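Local coordinates for protein archaemetzincin (Archaeoglobus fulgidus, PDB 3ZVS) that is a probable zinc metalloprotease of unknown natural substrate, holding one catalytic zinc ion and a second that seems to be structural, at residues V111-V116 / Q141-K146; C128-V133 / S149-C154. One frame throughout, in Å; residues are numbered along the deposited sequence.

Contact 1. Residues V111-V116 / Q141-K146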
loop_
_atom_site.group_PDB
_atom_site.type_symbol
_atom_site.label_atom_id
_atom_site.label_comp_id
_atom_site.label_asym_id
_atom_site.label_seq_id
_atom_site.Cartn_x
_atom_site.Cartn_y
_atom_site.Cartn_z
ATOM N N VAL A 111 5.714 -4.863 4.758
ATOM C CA VAL A 111 5.482 -4.333 3.425
ATOM C C VAL A 111 4.383 -5.113 2.700
ATOM O O VAL A 111 3.481 -4.534 2.084
ATOM C CB VAL A 111 6.785 -4.334 2.615
ATOM C CG1 VAL A 111 6.507 -4.033 1.157
ATOM C CG2 VAL A 111 7.760 -3.339 3.190
ATOM N N VAL A 112 4.474 -6.447 2.720
ATOM C CA VAL A 112 3.470 -7.256 2.054
ATOM C C VAL A 112 2.085 -7.026 2.695
ATOM O O VAL A 112 1.093 -6.807 1.968
ATOM C CB VAL A 112 3.837 -8.745 2.034
ATOM C CG1 VAL A 112 2.740 -9.531 1.375
ATOM C CG2 VAL A 112 5.170 -8.952 1.326
ATOM N N LYS A 113 2.000 -7.069 4.028
ATOM C CA LYS A 113 0.716 -6.849 4.716
ATOM C C LYS A 113 0.062 -5.548 4.278
ATOM O O LYS A 113 -1.117 -5.508 3.963
ATOM C CB LYS A 113 0.892 -6.814 6.240
ATOM C CG LYS A 113 1.141 -8.143 6.903
ATOM C CD LYS A 113 1.337 -7.960 8.388
ATOM C CE LYS A 113 1.531 -9.318 9.067
ATOM N NZ LYS A 113 1.882 -9.080 10.476
ATOM N N GLU A 114 0.845 -4.481 4.280
ATOM C CA GLU A 114 0.270 -3.179 4.032
ATOM C C GLU A 114 -0.070 -2.969 2.556
ATOM O O GLU A 114 -1.052 -2.291 2.222
ATOM C CB GLU A 114 1.191 -2.096 4.600
ATOM C CG GLU A 114 1.307 -2.196 6.131
ATOM C CD GLU A 114 -0.007 -2.010 6.805
ATOM O OE1 GLU A 114 -0.361 -0.842 7.011
ATOM O OE2 GLU A 114 -0.731 -2.984 7.088
ATOM N N ALA A 115 0.706 -3.566 1.650
ATOM C CA ALA A 115 0.317 -3.563 0.235
ATOM C C ALA A 115 -0.992 -4.324 -0.003
ATOM O O ALA A 115 -1.868 -3.852 -0.708
ATOM C CB ALA A 115 1.435 -4.175 -0.639
ATOM N N VAL A 116 -1.108 -5.510 0.583
ATOM C CA VAL A 116 -2.307 -6.311 0.473
ATOM C C VAL A 116 -3.507 -5.542 1.006
ATOM O O VAL A 116 -4.577 -5.539 0.390
ATOM C CB VAL A 116 -2.104 -7.631 1.199
ATOM C CG1 VAL A 116 -3.424 -8.412 1.324
ATOM C CG2 VAL A 116 -1.100 -8.511 0.433
ATOM N N GLN A 141 2.911 -1.683 15.526
ATOM C CA GLN A 141 2.613 -2.758 16.466
ATOM C C GLN A 141 1.289 -3.415 16.059
ATOM O O GLN A 141 1.131 -4.638 16.129
ATOM C CB GLN A 141 2.534 -2.232 17.901
ATOM C CG GLN A 141 3.911 -1.840 18.520
ATOM C CD GLN A 141 4.528 -0.524 17.989
ATOM O OE1 GLN A 141 3.835 0.367 17.493
ATOM N NE2 GLN A 141 5.843 -0.401 18.129
ATOM N N ASP A 142 0.330 -2.603 15.613
ATOM C CA ASP A 142 -0.925 -3.175 15.130
ATOM C C ASP A 142 -0.691 -3.978 13.849
ATOM O O ASP A 142 -1.264 -5.032 13.643
ATOM C CB ASP A 142 -1.991 -2.106 14.867
ATOM C CG ASP A 142 -2.551 -1.476 16.114
ATOM O OD1 ASP A 142 -2.465 -2.042 17.238
ATOM O OD2 ASP A 142 -3.131 -0.394 15.961
ATOM N N VAL A 143 0.121 -3.435 12.940
ATOM C CA VAL A 143 0.413 -4.160 11.710
ATOM C C VAL A 143 0.971 -5.554 12.041
ATOM O O VAL A 143 0.589 -6.567 11.442
ATOM C CB VAL A 143 1.424 -3.368 10.815
ATOM C CG1 VAL A 143 1.806 -4.169 9.584
ATOM C CG2 VAL A 143 0.816 -2.023 10.388
ATOM N N ASP A 144 1.905 -5.590 12.985
ATOM C CA ASP A 144 2.578 -6.840 13.324
ATOM C C ASP A 144 1.589 -7.878 13.898
ATOM O O ASP A 144 1.780 -9.065 13.708
ATOM C CB ASP A 144 3.714 -6.596 14.312
ATOM C CG ASP A 144 4.902 -5.895 13.688
ATOM O OD1 ASP A 144 4.977 -5.824 12.445
ATOM O OD2 ASP A 144 5.738 -5.415 14.464
ATOM N N ARG A 145 0.561 -7.388 14.591
ATOM C CA ARG A 145 -0.442 -8.267 15.200
ATOM C C ARG A 145 -1.476 -8.824 14.223
ATOM O O ARG A 145 -2.084 -9.858 14.479
ATOM C CB ARG A 145 -1.124 -7.539 16.335
ATOM C CG ARG A 145 -0.296 -7.540 17.591
ATOM C CD ARG A 145 -1.097 -6.997 18.758
ATOM N NE ARG A 145 -1.308 -5.560 18.629
ATOM C CZ ARG A 145 -0.593 -4.637 19.272
ATOM N NH1 ARG A 145 0.395 -4.992 20.081
ATOM N NH2 ARG A 145 -0.860 -3.351 19.095
ATOM N N LYS A 146 -1.720 -8.147 13.110
ATOM C CA LYS A 146 -2.678 -8.649 12.141
ATOM C C LYS A 146 -2.022 -9.587 11.134
ATOM O O LYS A 146 -0.822 -9.530 10.898
ATOM C CB LYS A 146 -3.380 -7.501 11.431
ATOM C CG LYS A 146 -2.612 -6.837 10.271
ATOM C CD LYS A 146 -3.428 -5.620 9.759
ATOM C CE LYS A 146 -2.742 -4.887 8.626
ATOM N NZ LYS A 146 -3.360 -3.497 8.467
HETATM O O HOH W 1 4.434 -7.782 10.471
HETATM O O HOH W 2 -2.966 -0.753 7.171
#

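Contact 2. Residues C128-V133 / S149-C154. With ZN (zinc ion), chain E.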
loop_
_atom_site.group_PDB
_atom_site.type_symbol
_atom_site.label_atom_id
_atom_site.label_comp_id
_atom_site.label_asym_id
_atom_site.label_seq_id
_atom_site.Cartn_x
_atom_site.Cartn_y
_atom_site.Cartn_z
ATOM N N CYS A 128 -11.963 -4.195 8.351
ATOM C CA CYS A 128 -12.532 -5.420 8.887
ATOM C C CYS A 128 -12.108 -5.566 10.346
ATOM O O CYS A 128 -10.941 -5.337 10.702
ATOM C CB CYS A 128 -11.942 -6.568 8.075
ATOM S SG CYS A 128 -12.617 -8.213 8.568
ATOM N N SER A 129 -13.009 -5.993 11.221
ATOM C CA SER A 129 -12.616 -6.151 12.621
ATOM C C SER A 129 -12.169 -7.573 12.958
ATOM O O SER A 129 -11.786 -7.880 14.080
ATOM C CB SER A 129 -13.735 -5.723 13.549
ATOM O OG SER A 129 -14.805 -6.599 13.400
ATOM N N ASN A 130 -12.140 -8.436 11.954
ATOM C CA ASN A 130 -11.769 -9.832 12.172
ATOM C C ASN A 130 -10.253 -10.022 12.209
ATOM O O ASN A 130 -9.503 -9.046 12.083
ATOM C CB ASN A 130 -12.361 -10.718 11.077
ATOM C CG ASN A 130 -13.850 -10.612 10.973
ATOM O OD1 ASN A 130 -14.536 -10.276 11.944
ATOM N ND2 ASN A 130 -14.365 -10.896 9.790
ATOM N N ASN A 131 -9.804 -11.261 12.376
ATOM C CA ASN A 131 -8.396 -11.598 12.338
ATOM C C ASN A 131 -8.032 -11.579 10.871
ATOM O O ASN A 131 -8.173 -12.573 10.181
ATOM C CB ASN A 131 -8.231 -12.991 12.929
ATOM C CG ASN A 131 -6.805 -13.331 13.251
ATOM O OD1 ASN A 131 -5.877 -12.761 12.684
ATOM N ND2 ASN A 131 -6.612 -14.284 14.159
ATOM N N CYS A 132 -7.614 -10.412 10.370
ATOM C CA CYS A 132 -7.665 -10.126 8.942
ATOM C C CYS A 132 -6.688 -9.010 8.597
ATOM O O CYS A 132 -6.577 -8.042 9.342
ATOM C CB CYS A 132 -9.082 -9.672 8.575
ATOM S SG CYS A 132 -9.360 -9.454 6.792
ATOM N N VAL A 133 -6.076 -9.112 7.404
ATOM C CA VAL A 133 -5.193 -8.061 6.890
ATOM C C VAL A 133 -5.937 -6.741 6.672
ATOM O O VAL A 133 -5.297 -5.693 6.648
ATOM C CB VAL A 133 -4.549 -8.568 5.578
ATOM C CG1 VAL A 133 -5.571 -8.695 4.451
ATOM C CG2 VAL A 133 -3.370 -7.698 5.178
ATOM N N SER A 149 -3.193 -12.477 5.600
ATOM C CA SER A 149 -4.253 -13.095 4.829
ATOM C C SER A 149 -5.597 -12.426 5.092
ATOM O O SER A 149 -5.879 -11.858 6.164
ATOM C CB SER A 149 -4.379 -14.567 5.202
ATOM O OG SER A 149 -4.446 -14.668 6.595
ATOM N N PHE A 150 -6.438 -12.500 4.083
ATOM C CA PHE A 150 -7.836 -12.081 4.237
ATOM C C PHE A 150 -8.577 -13.125 5.037
ATOM O O PHE A 150 -8.382 -14.331 4.834
ATOM C CB PHE A 150 -8.515 -11.941 2.880
ATOM C CG PHE A 150 -7.940 -10.838 2.036
ATOM C CD1 PHE A 150 -8.265 -9.515 2.284
ATOM C CD2 PHE A 150 -7.064 -11.130 1.010
ATOM C CE1 PHE A 150 -7.729 -8.492 1.527
ATOM C CE2 PHE A 150 -6.532 -10.102 0.236
ATOM C CZ PHE A 150 -6.858 -8.794 0.501
ATOM N N CYS A 151 -9.439 -12.658 5.927
ATOM C CA CYS A 151 -10.370 -13.548 6.621
ATOM C C CYS A 151 -11.336 -14.159 5.623
ATOM O O CYS A 151 -11.444 -13.730 4.471
ATOM C CB CYS A 151 -11.131 -12.819 7.742
ATOM S SG CYS A 151 -12.430 -11.692 7.158
ATOM N N ARG A 152 -12.056 -15.178 6.075
ATOM C CA ARG A 152 -12.983 -15.868 5.183
ATOM C C ARG A 152 -14.076 -14.950 4.652
ATOM O O ARG A 152 -14.518 -15.079 3.526
ATOM C CB ARG A 152 -13.621 -17.097 5.879
ATOM C CG ARG A 152 -12.620 -18.137 6.298
ATOM C CD ARG A 152 -13.287 -19.385 6.914
ATOM N NE ARG A 152 -13.796 -19.158 8.263
ATOM C CZ ARG A 152 -15.079 -19.081 8.613
ATOM N NH1 ARG A 152 -16.032 -19.175 7.721
ATOM N NH2 ARG A 152 -15.398 -18.866 9.897
ATOM N N GLU A 153 -14.505 -13.981 5.454
ATOM C CA GLU A 153 -15.497 -13.038 4.991
ATOM C C GLU A 153 -14.958 -12.172 3.857
ATOM O O GLU A 153 -15.613 -11.994 2.842
ATOM C CB GLU A 153 -16.016 -12.165 6.125
ATOM C CG GLU A 153 -16.860 -12.973 7.097
ATOM C CD GLU A 153 -17.595 -12.095 8.059
ATOM O OE1 GLU A 153 -17.018 -11.071 8.508
ATOM O OE2 GLU A 153 -18.769 -12.420 8.381
ATOM N N CYS A 154 -13.777 -11.593 4.047
ATOM C CA CYS A 154 -13.228 -10.711 3.026
ATOM C C CYS A 154 -12.847 -11.472 1.789
ATOM O O CYS A 154 -13.058 -10.988 0.664
ATOM C CB CYS A 154 -12.031 -9.986 3.595
ATOM S SG CYS A 154 -12.438 -8.693 4.787
HETATM ZN ZN ZN E . -11.717 -9.507 6.831
HETATM O O HOH W 3 -6.916 -14.027 8.139
#

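Contact 1. Residues V111-V116 / Q141-K146
Lys113 drives its ammonium group into the C-terminal turn of helix 140-145, where backbone carbonyls receive it. NZ donates to Lys146 O over 2.8 Å, almost in line with the carbonyl bond (173° at the oxygen), and to Val143 O over 3.0 Å, tilted from the carbonyl plane. Lys146 N also binds Val143 O, from the opposite face, so two donors grip that oxygen. With CG beside the backbone N (chi1 -74°) and the chain extended beyond it, Lys113 spans the gap between the short helical segments 111-116 and 141-145, whose axes are 10.3 Å apart at closest approach and nearly perpendicular.

Lys113 and its carbonyls form the close-packed part of the contact together with Glu114, which bends at chi2 (-61°) and meets Val143 tip to tip, its CD 3.7 Å from Val143 CG2. The ion pair is the weaker piece: Glu114 OE2 and Lys146 NZ, 3.0 Å apart, make a salt bridge whose hydrogen bond is weak, and Ser137 OG and Arg135 O also accept from NZ. On the looser side a water links Lys113 NZ to Asp144 OD1; Asp144, a partly exposed residue, makes a salt bridge with Arg110 through its carboxylate.

A lysine ammonium group bound to carbonyls at the C-terminal end of helix 140-145 thus ties it to the active-site helix 104-122, which carries the HExxH zinc-binding motif of metzincins.

Contact 2. Residues C128-V133 / S149-C154
Cys151 SG is gripped from three directions: it binds the zinc ion at 2.3 Å, accepts a nearly straight bond from Asn130 ND2 (3.4 Å, 176°), and caps the following helix by accepting from Cys154 N. Its chi1 of 74° sets SG between the backbone N and the carbonyl carbon, at the N-cap of helix 152-157. Cys128, Cys132 and Cys154 complete the tetrathiolate site, two sulphurs from each segment.

Further N-H groups are directed at the sulphurs. Cys151 N points straight at Cys132 SG across 3.3 Å, and Asn130 N reaches Cys128 SG within its own segment. Asn130 works twice through one amide nitrogen, since ND2 also donates to Glu153 OE1 at 3.0 Å. Both acceptors lie in the amide plane, but the carboxylate oxygen is approached from above its own plane, the two flat groups being turned 46° apart. These two bonds would hold the amide against rotation. Glu153 is exposed and Asn130 partly so.

Beyond the metal the segments are joined by Val133 N, which donates to Ser149 O at 3.0 Å, and by a water between Asn131 O and Ser149 OG. Val133 CG1 lies over one face of the Phe150 ring, offset toward the rim and 3.8 Å from its centroid, a CH-pi contact.

Four thiolates round one zinc ion would give the centre a net negative charge, which the N-H groups directed at the sulphurs probably help to stabilise. Full cysteine coordination, with no site left for water, is consistent with a structural rather than a catalytic metal.

Contacts 1 and 2 alternate along the chain and lie with their centres 12 Å apart on the same side of the molecule. They meet directly: Lys146 CE is 3.3 Å from Val133 O, and Val116 CG1 packs 3.6 Å from Phe150 CZ. The catalytic site adjoins both. Val133 O accepts from ND1 of the zinc ligand His117, a second-shell bond that probably helps to orient the imidazole, and the side chain of Lys146 touches the same histidine. In contact 1 the side chain of Glu114 lies about 6 Å from the bound malonate; in contact 2 that of Cys128 is about 9 Å from the catalytic zinc ion.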